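PDB 1VKO: inositol-3-phosphate synthase from Caenorhabditis elegans, which belongs to the myo-inositol-1-phosphate synthase family, binds NAD through a Rossmann-type domain and assembles as a four-chain complex. Local coordinates for residues Y116-Q122 / I148-N152; K346-S352 / M417-S423. All blocks are in the same frame, centred on the assembly; numbering follows the deposited sequence.

Contact 1: residues Y116-Q122 / I148-N152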
ATOM      1  N   TYR A 116     -27.325   8.649  -8.249  1.00 27.26           N
ATOM      2  CA  TYR A 116     -26.460   9.508  -9.075  1.00 28.03           C
ATOM      3  C   TYR A 116     -25.296   9.988  -8.271  1.00 28.38           C
ATOM      4  O   TYR A 116     -24.871  11.101  -8.467  1.00 31.66           O
ATOM      5  CB  TYR A 116     -27.180  10.751  -9.683  1.00 30.78           C
ATOM      6  CG  TYR A 116     -28.144  10.417 -10.824  1.00 23.56           C
ATOM      7  CD1 TYR A 116     -27.701   9.742 -11.950  1.00 23.06           C
ATOM      8  CD2 TYR A 116     -29.487  10.747 -10.750  1.00 27.33           C
ATOM      9  CE1 TYR A 116     -28.550   9.402 -12.950  1.00 25.94           C
ATOM     10  CE2 TYR A 116     -30.361  10.425 -11.786  1.00 21.54           C
ATOM     11  CZ  TYR A 116     -29.881   9.751 -12.873  1.00 25.11           C
ATOM     12  OH  TYR A 116     -30.718   9.377 -13.880  1.00 30.62           O
ATOM     13  N   PHE A 117     -24.743   9.158  -7.393  1.00 29.06           N
ATOM     14  CA  PHE A 117     -23.535   9.578  -6.679  1.00 30.19           C
ATOM     15  C   PHE A 117     -22.347   9.812  -7.636  1.00 30.09           C
ATOM     16  O   PHE A 117     -22.282   9.269  -8.742  1.00 27.96           O
ATOM     17  CB  PHE A 117     -23.159   8.576  -5.590  1.00 31.50           C
ATOM     18  CG  PHE A 117     -23.978   8.689  -4.329  1.00 35.35           C
ATOM     19  CD1 PHE A 117     -25.162   9.441  -4.292  1.00 33.81           C
ATOM     20  CD2 PHE A 117     -23.577   7.998  -3.175  1.00 42.20           C
ATOM     21  CE1 PHE A 117     -25.933   9.528  -3.132  1.00 34.51           C
ATOM     22  CE2 PHE A 117     -24.342   8.065  -1.991  1.00 41.55           C
ATOM     23  CZ  PHE A 117     -25.532   8.829  -1.973  1.00 37.64           C
ATOM     24  N   GLY A 118     -21.425  10.656  -7.210  1.00 27.02           N
ATOM     25  CA  GLY A 118     -20.319  11.015  -8.059  1.00 26.44           C
ATOM     26  C   GLY A 118     -20.637  11.933  -9.208  1.00 24.38           C
ATOM     27  O   GLY A 118     -19.772  12.145 -10.058  1.00 23.36           O
ATOM     28  N   SER A 119     -21.870  12.460  -9.249  1.00 24.61           N
ATOM     29  CA  SER A 119     -22.237  13.577 -10.132  1.00 21.91           C
ATOM     30  C   SER A 119     -22.025  14.855  -9.315  1.00 22.99           C
ATOM     31  O   SER A 119     -22.639  14.992  -8.273  1.00 23.02           O
ATOM     32  CB  SER A 119     -23.723  13.443 -10.530  1.00 25.55           C
ATOM     33  OG  SER A 119     -24.124  14.363 -11.556  1.00 27.54           O
ATOM     34  N   VAL A 120     -21.140  15.765  -9.719  1.00 23.52           N
ATOM     35  CA  VAL A 120     -21.085  17.065  -9.033  1.00 24.00           C
ATOM     36  C   VAL A 120     -22.457  17.756  -9.064  1.00 26.58           C
ATOM     37  O   VAL A 120     -22.950  18.220  -8.020  1.00 29.38           O
ATOM     38  CB  VAL A 120     -20.008  18.022  -9.587  1.00 25.00           C
ATOM     39  CG1 VAL A 120     -20.057  19.380  -8.893  1.00 24.38           C
ATOM     40  CG2 VAL A 120     -18.616  17.450  -9.393  1.00 23.66           C
ATOM     41  N   THR A 121     -23.105  17.793 -10.226  1.00 26.81           N
ATOM     42  CA  THR A 121     -24.326  18.592 -10.356  1.00 24.70           C
ATOM     43  C   THR A 121     -25.465  18.012  -9.541  1.00 27.47           C
ATOM     44  O   THR A 121     -26.258  18.763  -9.029  1.00 30.28           O
ATOM     45  CB  THR A 121     -24.743  18.779 -11.819  1.00 27.72           C
ATOM     46  OG1 THR A 121     -24.959  17.507 -12.458  1.00 21.14           O
ATOM     47  CG2 THR A 121     -23.613  19.433 -12.627  1.00 25.16           C
ATOM     48  N   GLN A 122     -25.520  16.685  -9.398  1.00 26.62           N
ATOM     49  CA  GLN A 122     -26.646  16.042  -8.758  1.00 25.26           C
ATOM     50  C   GLN A 122     -26.436  15.896  -7.268  1.00 26.58           C
ATOM     51  O   GLN A 122     -27.414  15.760  -6.557  1.00 27.38           O
ATOM     52  CB  GLN A 122     -26.978  14.658  -9.350  1.00 24.97           C
ATOM     53  CG  GLN A 122     -27.404  14.634 -10.809  1.00 21.46           C
ATOM     54  CD  GLN A 122     -28.463  15.700 -11.167  1.00 28.10           C
ATOM     55  OE1 GLN A 122     -28.198  16.603 -11.967  1.00 27.97           O
ATOM     56  NE2 GLN A 122     -29.648  15.586 -10.580  1.00 16.32           N
ATOM     57  N   ILE A 148     -31.264  23.301 -13.289  1.00 26.61           N
ATOM     58  CA  ILE A 148     -30.490  22.517 -14.265  1.00 24.53           C
ATOM     59  C   ILE A 148     -31.195  21.199 -14.533  1.00 25.11           C
ATOM     60  O   ILE A 148     -32.059  20.817 -13.779  1.00 25.27           O
ATOM     61  CB  ILE A 148     -29.041  22.256 -13.783  1.00 22.45           C
ATOM     62  CG1 ILE A 148     -29.037  21.549 -12.419  1.00 26.36           C
ATOM     63  CG2 ILE A 148     -28.234  23.549 -13.774  1.00 22.75           C
ATOM     64  CD1 ILE A 148     -27.687  21.088 -11.924  1.00 20.50           C
ATOM     65  N   LEU A 149     -30.833  20.509 -15.609  1.00 26.34           N
ATOM     66  CA  LEU A 149     -31.414  19.196 -15.887  1.00 27.92           C
ATOM     67  C   LEU A 149     -31.124  18.156 -14.800  1.00 29.07           C
ATOM     68  O   LEU A 149     -30.156  18.270 -14.049  1.00 27.43           O
ATOM     69  CB  LEU A 149     -30.879  18.667 -17.212  1.00 26.91           C
ATOM     70  CG  LEU A 149     -31.130  19.476 -18.472  1.00 26.61           C
ATOM     71  CD1 LEU A 149     -30.079  19.092 -19.490  1.00 19.67           C
ATOM     72  CD2 LEU A 149     -32.562  19.208 -18.979  1.00 13.61           C
ATOM     73  N   SER A 150     -31.998  17.157 -14.707  1.00 29.52           N
ATOM     74  CA  SER A 150     -31.666  15.909 -14.043  1.00 30.31           C
ATOM     75  C   SER A 150     -31.326  14.954 -15.143  1.00 30.70           C
ATOM     76  O   SER A 150     -31.897  15.060 -16.231  1.00 33.90           O
ATOM     77  CB  SER A 150     -32.888  15.354 -13.315  1.00 33.19           C
ATOM     78  OG  SER A 150     -32.816  13.933 -13.208  1.00 30.29           O
ATOM     79  N   PRO A 151     -30.453  13.987 -14.899  1.00 30.85           N
ATOM     80  CA  PRO A 151     -30.109  13.041 -15.964  1.00 29.30           C
ATOM     81  C   PRO A 151     -31.331  12.250 -16.404  1.00 29.68           C
ATOM     82  O   PRO A 151     -31.294  11.628 -17.453  1.00 31.15           O
ATOM     83  CB  PRO A 151     -29.074  12.127 -15.308  1.00 30.08           C
ATOM     84  CG  PRO A 151     -28.468  12.988 -14.206  1.00 30.42           C
ATOM     85  CD  PRO A 151     -29.707  13.708 -13.653  1.00 32.10           C
ATOM     86  N   ASN A 152     -32.396  12.272 -15.605  1.00 25.11           N
ATOM     87  CA  ASN A 152     -33.627  11.618 -15.993  1.00 28.57           C
ATOM     88  C   ASN A 152     -34.281  12.324 -17.181  1.00 28.10           C
ATOM     89  O   ASN A 152     -35.059  11.713 -17.886  1.00 26.99           O
ATOM     90  CB  ASN A 152     -34.602  11.508 -14.804  1.00 25.92           C
ATOM     91  CG  ASN A 152     -34.014  10.719 -13.636  1.00 33.04           C
ATOM     92  OD1 ASN A 152     -33.145   9.845 -13.805  1.00 27.57           O
ATOM     93  ND2 ASN A 152     -34.480  11.028 -12.442  1.00 33.08           N
TER
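Tyr116 opens the first segment, and it is the residue of that segment most covered by the second (69 Å²). Its ring lies on Pro151, whose CG sits 3.8 Å from the ring centroid and only 12° off the ring normal, a CH-pi contact that suits a compact, rigid proline ring whose polarised C-H bonds can point at the aromatic face. At the ring's edge the hydroxyl OH donates to Asn152 OD1 over a very short 2.5 Å, so one tyrosine offers both an apolar face and a polar tip. A type II beta turn from Tyr116 to Ser119 follows. Gly118 takes the positive phi that glycine tolerates best, and the turn leads Phe117 away from the contact, onto Ile424 of a second subunit. Ser119 is the N-cap of helix 120-123: its OG accepts a weak bond from Gln122 N at 3.5 Å. Thr121 places CB 3.7 Å from Ile148 CD1, while its OG1, like Ser119 OG, is hydrogen-bonded to Asp450 of helix 440-458. Gln122 turns sideways, then bends its end toward the second segment, where CD packs 3.4 Å from Pro151 CD; Pro151 is thus contacted by Tyr116 and Gln122 alike. Across the contact, Ser150 OG accepts from Asn152 N at 2.9 Å, which closes an ST turn around Pro151. This turn comes just before strand 154-159, an outermost strand of the parallel sheet in this chain. The contact therefore joins a capped helix start to a loop entering a sheet strand, a piece of connecting structure in the NAD-binding, Rossmann-type part of the fold.

Contact 2: residues K346-S352 / M417-S423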
ATOM      1  N   LYS A 346       7.507  20.505  -1.589  1.00 39.02           N
ATOM      2  CA  LYS A 346       8.011  20.290  -2.973  1.00 37.01           C
ATOM      3  C   LYS A 346       7.869  18.842  -3.445  1.00 35.91           C
ATOM      4  O   LYS A 346       8.675  18.006  -3.061  1.00 32.91           O
ATOM      5  CB  LYS A 346       9.490  20.683  -3.060  1.00 37.26           C
ATOM      6  CG  LYS A 346      10.013  20.979  -4.461  1.00 34.55           C
ATOM      7  CD  LYS A 346      11.528  21.255  -4.392  1.00 41.42           C
ATOM      8  CE  LYS A 346      12.167  21.305  -5.790  1.00 47.23           C
ATOM      9  NZ  LYS A 346      11.637  20.196  -6.678  1.00 57.60           N
ATOM     10  N   PRO A 347       6.859  18.540  -4.272  1.00 36.73           N
ATOM     11  CA  PRO A 347       6.822  17.264  -4.996  1.00 37.34           C
ATOM     12  C   PRO A 347       8.122  17.068  -5.771  1.00 40.71           C
ATOM     13  O   PRO A 347       8.540  17.961  -6.508  1.00 43.22           O
ATOM     14  CB  PRO A 347       5.668  17.444  -5.978  1.00 37.06           C
ATOM     15  CG  PRO A 347       4.759  18.464  -5.308  1.00 37.82           C
ATOM     16  CD  PRO A 347       5.694  19.392  -4.580  1.00 37.86           C
ATOM     17  N   GLU A 348       8.770  15.921  -5.578  1.00 41.54           N
ATOM     18  CA  GLU A 348      10.071  15.645  -6.188  1.00 43.86           C
ATOM     19  C   GLU A 348       9.980  14.541  -7.255  1.00 42.91           C
ATOM     20  O   GLU A 348      10.787  14.480  -8.204  1.00 43.73           O
ATOM     21  CB  GLU A 348      11.059  15.201  -5.106  1.00 43.60           C
ATOM     22  CG  GLU A 348      11.342  16.228  -4.036  1.00 46.13           C
ATOM     23  CD  GLU A 348      12.335  17.286  -4.479  1.00 44.87           C
ATOM     24  OE1 GLU A 348      12.326  17.706  -5.657  1.00 48.45           O
ATOM     25  OE2 GLU A 348      13.129  17.698  -3.633  1.00 44.56           O
ATOM     26  N   SER A 349       8.990  13.680  -7.062  1.00 40.04           N
ATOM     27  CA  SER A 349       8.837  12.456  -7.794  1.00 38.94           C
ATOM     28  C   SER A 349       7.350  12.095  -7.759  1.00 38.18           C
ATOM     29  O   SER A 349       6.751  12.003  -6.680  1.00 41.57           O
ATOM     30  CB  SER A 349       9.685  11.363  -7.124  1.00 37.61           C
ATOM     31  OG  SER A 349      10.046  10.343  -8.043  1.00 41.72           O
ATOM     32  N   ILE A 350       6.738  11.932  -8.930  1.00 35.65           N
ATOM     33  CA  ILE A 350       5.354  11.432  -9.013  1.00 34.24           C
ATOM     34  C   ILE A 350       5.319  10.223  -9.954  1.00 33.76           C
ATOM     35  O   ILE A 350       5.574  10.357 -11.138  1.00 31.83           O
ATOM     36  CB  ILE A 350       4.326  12.531  -9.480  1.00 32.76           C
ATOM     37  CG1 ILE A 350       4.324  13.768  -8.558  1.00 26.53           C
ATOM     38  CG2 ILE A 350       2.899  11.957  -9.523  1.00 28.50           C
ATOM     39  CD1 ILE A 350       3.343  14.841  -8.996  1.00 25.42           C
ATOM     40  N   VAL A 351       5.030   9.040  -9.425  1.00 34.18           N
ATOM     41  CA  VAL A 351       4.921   7.858 -10.286  1.00 35.17           C
ATOM     42  C   VAL A 351       3.520   7.265 -10.191  1.00 35.79           C
ATOM     43  O   VAL A 351       3.047   6.949  -9.081  1.00 34.70           O
ATOM     44  CB  VAL A 351       6.011   6.797 -10.004  1.00 35.65           C
ATOM     45  CG1 VAL A 351       5.832   5.577 -10.971  1.00 31.47           C
ATOM     46  CG2 VAL A 351       7.413   7.425 -10.099  1.00 29.78           C
ATOM     47  N   SER A 352       2.882   7.126 -11.361  1.00 36.36           N
ATOM     48  CA  SER A 352       1.460   6.684 -11.498  1.00 38.51           C
ATOM     49  C   SER A 352       1.270   5.464 -12.405  1.00 39.62           C
ATOM     50  O   SER A 352       1.186   5.603 -13.635  1.00 41.10           O
ATOM     51  CB  SER A 352       0.563   7.819 -12.018  1.00 35.87           C
ATOM     52  OG  SER A 352       0.553   8.895 -11.109  1.00 35.67           O
ATOM     53  N   MET A 417      -1.981   2.690  -8.932  1.00 35.63           N
ATOM     54  CA  MET A 417      -0.934   2.586  -7.914  1.00 35.79           C
ATOM     55  C   MET A 417       0.035   3.737  -8.084  1.00 36.12           C
ATOM     56  O   MET A 417       0.625   3.917  -9.158  1.00 37.47           O
ATOM     57  CB  MET A 417      -0.232   1.229  -7.987  1.00 34.09           C
ATOM     58  CG  MET A 417      -1.140   0.094  -7.488  1.00 41.58           C
ATOM     59  SD  MET A 417      -0.564  -1.598  -7.731  1.00 32.00           S
ATOM     60  CE  MET A 417       0.726  -1.778  -6.484  1.00 35.21           C
ATOM     61  N   ASP A 418       0.169   4.537  -7.027  1.00 36.04           N
ATOM     62  CA  ASP A 418       0.908   5.795  -7.105  1.00 34.22           C
ATOM     63  C   ASP A 418       1.909   5.931  -5.986  1.00 35.85           C
ATOM     64  O   ASP A 418       1.678   5.457  -4.864  1.00 37.54           O
ATOM     65  CB  ASP A 418      -0.034   6.993  -7.048  1.00 32.61           C
ATOM     66  CG  ASP A 418      -0.980   7.066  -8.240  1.00 35.95           C
ATOM     67  OD1 ASP A 418      -1.733   6.100  -8.462  1.00 39.58           O
ATOM     68  OD2 ASP A 418      -1.066   8.067  -8.998  1.00 42.85           O
ATOM     69  N   GLU A 419       3.029   6.581  -6.295  1.00 36.12           N
ATOM     70  CA  GLU A 419       3.975   7.002  -5.259  1.00 34.12           C
ATOM     71  C   GLU A 419       4.252   8.509  -5.381  1.00 30.42           C
ATOM     72  O   GLU A 419       4.714   8.976  -6.423  1.00 28.09           O
ATOM     73  CB  GLU A 419       5.259   6.187  -5.360  1.00 32.83           C
ATOM     74  CG  GLU A 419       6.111   6.272  -4.116  1.00 34.21           C
ATOM     75  CD  GLU A 419       7.529   5.807  -4.351  1.00 40.23           C
ATOM     76  OE1 GLU A 419       8.247   6.494  -5.109  1.00 48.38           O
ATOM     77  OE2 GLU A 419       7.931   4.772  -3.761  1.00 35.14           O
ATOM     78  N   TYR A 420       3.960   9.266  -4.325  1.00 30.45           N
ATOM     79  CA  TYR A 420       4.393  10.683  -4.248  1.00 32.33           C
ATOM     80  C   TYR A 420       5.534  10.860  -3.235  1.00 34.76           C
ATOM     81  O   TYR A 420       5.411  10.459  -2.070  1.00 32.51           O
ATOM     82  CB  TYR A 420       3.235  11.603  -3.857  1.00 33.05           C
ATOM     83  CG  TYR A 420       2.055  11.645  -4.842  1.00 27.97           C
ATOM     84  CD1 TYR A 420       1.199  10.533  -5.023  1.00 15.59           C
ATOM     85  CD2 TYR A 420       1.768  12.828  -5.552  1.00 26.44           C
ATOM     86  CE1 TYR A 420       0.085  10.603  -5.949  1.00 26.98           C
ATOM     87  CE2 TYR A 420       0.670  12.905  -6.474  1.00 37.09           C
ATOM     88  CZ  TYR A 420      -0.155  11.803  -6.655  1.00 18.23           C
ATOM     89  OH  TYR A 420      -1.195  11.929  -7.528  1.00 42.69           O
ATOM     90  N   ILE A 421       6.639  11.457  -3.690  1.00 36.10           N
ATOM     91  CA  ILE A 421       7.775  11.797  -2.825  1.00 36.07           C
ATOM     92  C   ILE A 421       8.001  13.306  -2.829  1.00 36.49           C
ATOM     93  O   ILE A 421       8.251  13.911  -3.882  1.00 36.93           O
ATOM     94  CB  ILE A 421       9.072  11.103  -3.269  1.00 34.39           C
ATOM     95  CG1 ILE A 421       8.877   9.584  -3.351  1.00 32.93           C
ATOM     96  CG2 ILE A 421      10.206  11.510  -2.319  1.00 30.28           C
ATOM     97  CD1 ILE A 421       9.978   8.843  -4.108  1.00 43.78           C
ATOM     98  N   CYS A 422       7.944  13.893  -1.641  1.00 33.07           N
ATOM     99  CA  CYS A 422       8.071  15.325  -1.494  1.00 33.11           C
ATOM    100  C   CYS A 422       9.255  15.593  -0.642  1.00 31.83           C
ATOM    101  O   CYS A 422       9.607  14.781   0.202  1.00 29.93           O
ATOM    102  CB  CYS A 422       6.832  15.918  -0.807  1.00 31.54           C
ATOM    103  SG  CYS A 422       5.378  15.776  -1.842  1.00 39.60           S
ATOM    104  N   SER A 423       9.869  16.743  -0.872  1.00 34.53           N
ATOM    105  CA  SER A 423      10.824  17.312   0.078  1.00 36.35           C
ATOM    106  C   SER A 423      10.086  18.341   0.964  1.00 35.69           C
ATOM    107  O   SER A 423       9.287  19.170   0.494  1.00 35.72           O
ATOM    108  CB  SER A 423      12.039  17.907  -0.644  1.00 38.26           C
ATOM    109  OG  SER A 423      11.624  18.652  -1.778  1.00 45.68           O
TER
HETATM  110  O   HOH W   1       7.499   8.909  -6.474  1.00 21.35           O
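Two serine-carboxylate bonds link the strands: Ser423 OG donates to Glu348 OE2 at 2.6 Å, and Ser352 OG to Asp418 OD2 at 2.8 Å. Glu348 also takes a salt bridge through OE1 from Lys346 NZ (2.8 Å), and Ser352 OG is bonded to Lys333 as well. Backbone bonds run along the antiparallel strands, beginning with Lys346 N to Ser423 O (3.0 Å) and ending with Glu419 N to Val351 O (2.8 Å). A classic beta bulge shifts the register: Glu348 N (2.7 Å) and Ser349 N (3.3 Å) both donate to Ile421 O. Water 1 lies 2.8 Å from Glu419 O and 2.9 Å from Glu419 OE1, whereas Glu419 OE2 forms a salt bridge with Arg415 of a third subunit. On the face shared with Pro347 and Asp418, Ile350, Ser352, Tyr420 and Cys422 touch helix 329-342; Ile350 CG2 lies over the Tyr420 ring, 4.3 Å from its centroid, a CH-pi contact matching flat ring to branched chain. From the other face, Ser349, Glu419 and Ile421 meet the third subunit. Both faces thus mix apolar packing with polar ends, and the chemistry implies that buried carboxylates are accommodated by serine, lysine or arginine partners.

Overall arrangement
Contact 1 closes before contact 2 opens along the chain, and the two do not touch: their centres lie 33 Å apart and their nearest atoms about 18 Å. They share no sheet. Contact 1 leads into strand 154-159 of the parallel, Rossmann-type sheet and leans on helices 87-100 and 440-458, whereas contact 2 is the central pair of the mixed sheet 399-406, 346-356, 413-423, 429-439. Helix 440-458 follows directly on the last of these strands, so the chain returns from the second sheet toward contact 1. Both contacts lie at subunit boundaries: Lys346 packs on Phe117 of the second subunit, which places segment 116-122 of one chain beside contact 2 of another.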